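Local coordinates for protein exopolygalacturonase (Yersinia enterocolitica, PDB 2UVF) that hydrolyses polygalacturonic acid, the backbone of pectin, probably by releasing digalacturonate from chain ends, as a family 28 glycoside hydrolase built on a right-handed parallel beta-helix, at residues 480-485 with 525-530. Numbering follows the deposited sequence.
Sequences VTFRNN and KNVTVD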
loop_
_atom_site.group_PDB
_atom_site.type_symbol
_atom_site.label_atom_id
_atom_site.label_comp_id
_atom_site.label_asym_id
_atom_site.label_seq_id
_atom_site.Cartn_x
_atom_site.Cartn_y
_atom_site.Cartn_z
ATOM N N VAL A 480 -4.132 10.304 -11.761
ATOM C CA VAL A 480 -3.095 9.740 -10.893
ATOM C C VAL A 480 -1.929 10.740 -10.857
ATOM O O VAL A 480 -1.410 11.121 -11.908
ATOM C CB VAL A 480 -2.625 8.337 -11.417
ATOM C CG1 VAL A 480 -1.320 7.911 -10.773
ATOM C CG2 VAL A 480 -3.706 7.260 -11.204
ATOM N N THR A 481 -1.563 11.186 -9.651
ATOM C CA THR A 481 -0.471 12.147 -9.448
ATOM C C THR A 481 0.644 11.507 -8.644
ATOM O O THR A 481 0.406 10.925 -7.589
ATOM C CB THR A 481 -0.933 13.483 -8.757
ATOM O OG1 THR A 481 -1.842 14.174 -9.614
ATOM C CG2 THR A 481 0.252 14.417 -8.487
ATOM N N PHE A 482 1.861 11.639 -9.148
ATOM C CA PHE A 482 3.035 11.081 -8.508
ATOM C C PHE A 482 4.062 12.202 -8.402
ATOM O O PHE A 482 4.726 12.541 -9.367
ATOM C CB PHE A 482 3.557 9.905 -9.345
ATOM C CG PHE A 482 4.702 9.166 -8.722
ATOM C CD1 PHE A 482 4.473 8.006 -7.978
ATOM C CD2 PHE A 482 6.010 9.615 -8.885
ATOM C CE1 PHE A 482 5.532 7.310 -7.428
ATOM C CE2 PHE A 482 7.056 8.919 -8.337
ATOM C CZ PHE A 482 6.817 7.766 -7.602
ATOM N N ARG A 483 4.189 12.770 -7.205
ATOM C CA ARG A 483 4.934 14.020 -7.036
ATOM C C ARG A 483 5.720 14.104 -5.730
ATOM O O ARG A 483 5.420 13.407 -4.779
ATOM C CB ARG A 483 3.982 15.233 -7.160
ATOM C CG ARG A 483 3.015 15.404 -6.023
ATOM C CD ARG A 483 2.341 16.745 -6.106
ATOM N NE ARG A 483 1.491 17.026 -4.957
ATOM C CZ ARG A 483 0.409 17.811 -4.989
ATOM N NH1 ARG A 483 0.021 18.379 -6.130
ATOM N NH2 ARG A 483 -0.297 18.003 -3.886
ATOM N N ASN A 484 6.708 14.998 -5.687
ATOM C CA ASN A 484 7.424 15.258 -4.451
ATOM C C ASN A 484 7.912 13.959 -3.817
ATOM O O ASN A 484 7.755 13.732 -2.627
ATOM C CB ASN A 484 6.545 16.030 -3.484
ATOM C CG ASN A 484 6.190 17.398 -3.995
ATOM O OD1 ASN A 484 6.871 17.944 -4.864
ATOM N ND2 ASN A 484 5.118 17.964 -3.457
ATOM N N ASN A 485 8.503 13.116 -4.654
ATOM C CA ASN A 485 9.041 11.825 -4.237
ATOM C C ASN A 485 10.491 11.761 -4.618
ATOM O O ASN A 485 10.872 12.222 -5.695
ATOM C CB ASN A 485 8.310 10.676 -4.951
ATOM C CG ASN A 485 6.857 10.593 -4.586
ATOM O OD1 ASN A 485 5.992 10.436 -5.451
ATOM N ND2 ASN A 485 6.568 10.696 -3.319
ATOM N N LYS A 525 5.681 14.956 -11.384
ATOM C CA LYS A 525 6.167 16.298 -11.047
ATOM C C LYS A 525 7.097 16.261 -9.839
ATOM O O LYS A 525 6.829 15.527 -8.881
ATOM C CB LYS A 525 4.986 17.214 -10.721
ATOM C CG LYS A 525 5.287 18.688 -10.912
ATOM C CD LYS A 525 4.016 19.546 -10.891
ATOM C CE LYS A 525 3.017 19.129 -11.981
ATOM N NZ LYS A 525 2.074 20.233 -12.397
ATOM N N ASN A 526 8.176 17.050 -9.887
ATOM C CA ASN A 526 9.083 17.235 -8.738
ATOM C C ASN A 526 9.604 15.896 -8.209
ATOM O O ASN A 526 9.442 15.599 -7.036
ATOM C CB ASN A 526 8.380 17.979 -7.587
ATOM C CG ASN A 526 7.773 19.316 -8.001
ATOM O OD1 ASN A 526 8.105 19.877 -9.036
ATOM N ND2 ASN A 526 6.880 19.832 -7.167
ATOM N N VAL A 527 10.206 15.102 -9.095
ATOM C CA VAL A 527 10.655 13.738 -8.801
ATOM C C VAL A 527 12.114 13.607 -9.227
ATOM O O VAL A 527 12.488 13.991 -10.327
ATOM C CB VAL A 527 9.780 12.657 -9.522
ATOM C CG1 VAL A 527 10.482 11.280 -9.571
ATOM C CG2 VAL A 527 8.386 12.556 -8.887
ATOM N N THR A 528 12.927 13.066 -8.332
ATOM C CA THR A 528 14.338 12.855 -8.582
ATOM C C THR A 528 14.632 11.375 -8.409
ATOM O O THR A 528 14.180 10.757 -7.446
ATOM C CB THR A 528 15.196 13.673 -7.600
ATOM O OG1 THR A 528 14.713 13.448 -6.260
ATOM C CG2 THR A 528 15.104 15.165 -7.926
ATOM N N VAL A 529 15.353 10.812 -9.362
ATOM C CA VAL A 529 15.869 9.467 -9.248
ATOM C C VAL A 529 17.375 9.512 -9.446
ATOM O O VAL A 529 17.856 10.041 -10.451
ATOM C CB VAL A 529 15.300 8.493 -10.335
ATOM C CG1 VAL A 529 15.845 7.072 -10.121
ATOM C CG2 VAL A 529 13.790 8.492 -10.358
ATOM N N ASP A 530 18.103 8.939 -8.491
ATOM C CA ASP A 530 19.525 8.658 -8.656
ATOM C C ASP A 530 19.728 7.153 -8.782
ATOM O O ASP A 530 19.528 6.413 -7.822
ATOM C CB ASP A 530 20.330 9.197 -7.481
ATOM C CG ASP A 530 21.841 9.063 -7.678
ATOM O OD1 ASP A 530 22.340 8.786 -8.797
ATOM O OD2 ASP A 530 22.544 9.239 -6.676
#
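Asn526 sits at a corner where one coil of the beta-helix turns from one face to the next, beside Asn484 at the same corner of the preceding coil. Both are in the left-handed helical region, so the chain bends alike in each. From Asn526 CB outward, CB rests 3.1 Å from Asn484 OD1, CG stands anti to the carbonyl carbon (chi1 -55°), and ND2 donates a hydrogen bond to Asn484 OD1 at 3.0 Å, in the plane of both amides. The two side chains run side by side with their amides only 16° apart, the row of asparagines at successive turns familiar from parallel beta-helices. OD1 of Asn526 takes the ND2 of Asn558 from the following coil, continuing the row. Leading into the corner, Lys525 N donates a hydrogen bond to Phe482 O (3.3 Å) and Asn484 N one to Lys525 O (3.2 Å), parallel pairing around Arg483. On the buried side, Val527 CG2 packs 3.8 Å from Phe482 CD2, with Met487 against both side chains. Asn484 ND2 bonds to the backbone O of Glu61 of the fibronectin type III region, and Lys525 NZ makes a salt bridge with its carboxylate. Strand 476-490 lies between 448-459 and 518-532, which is followed by 551-562.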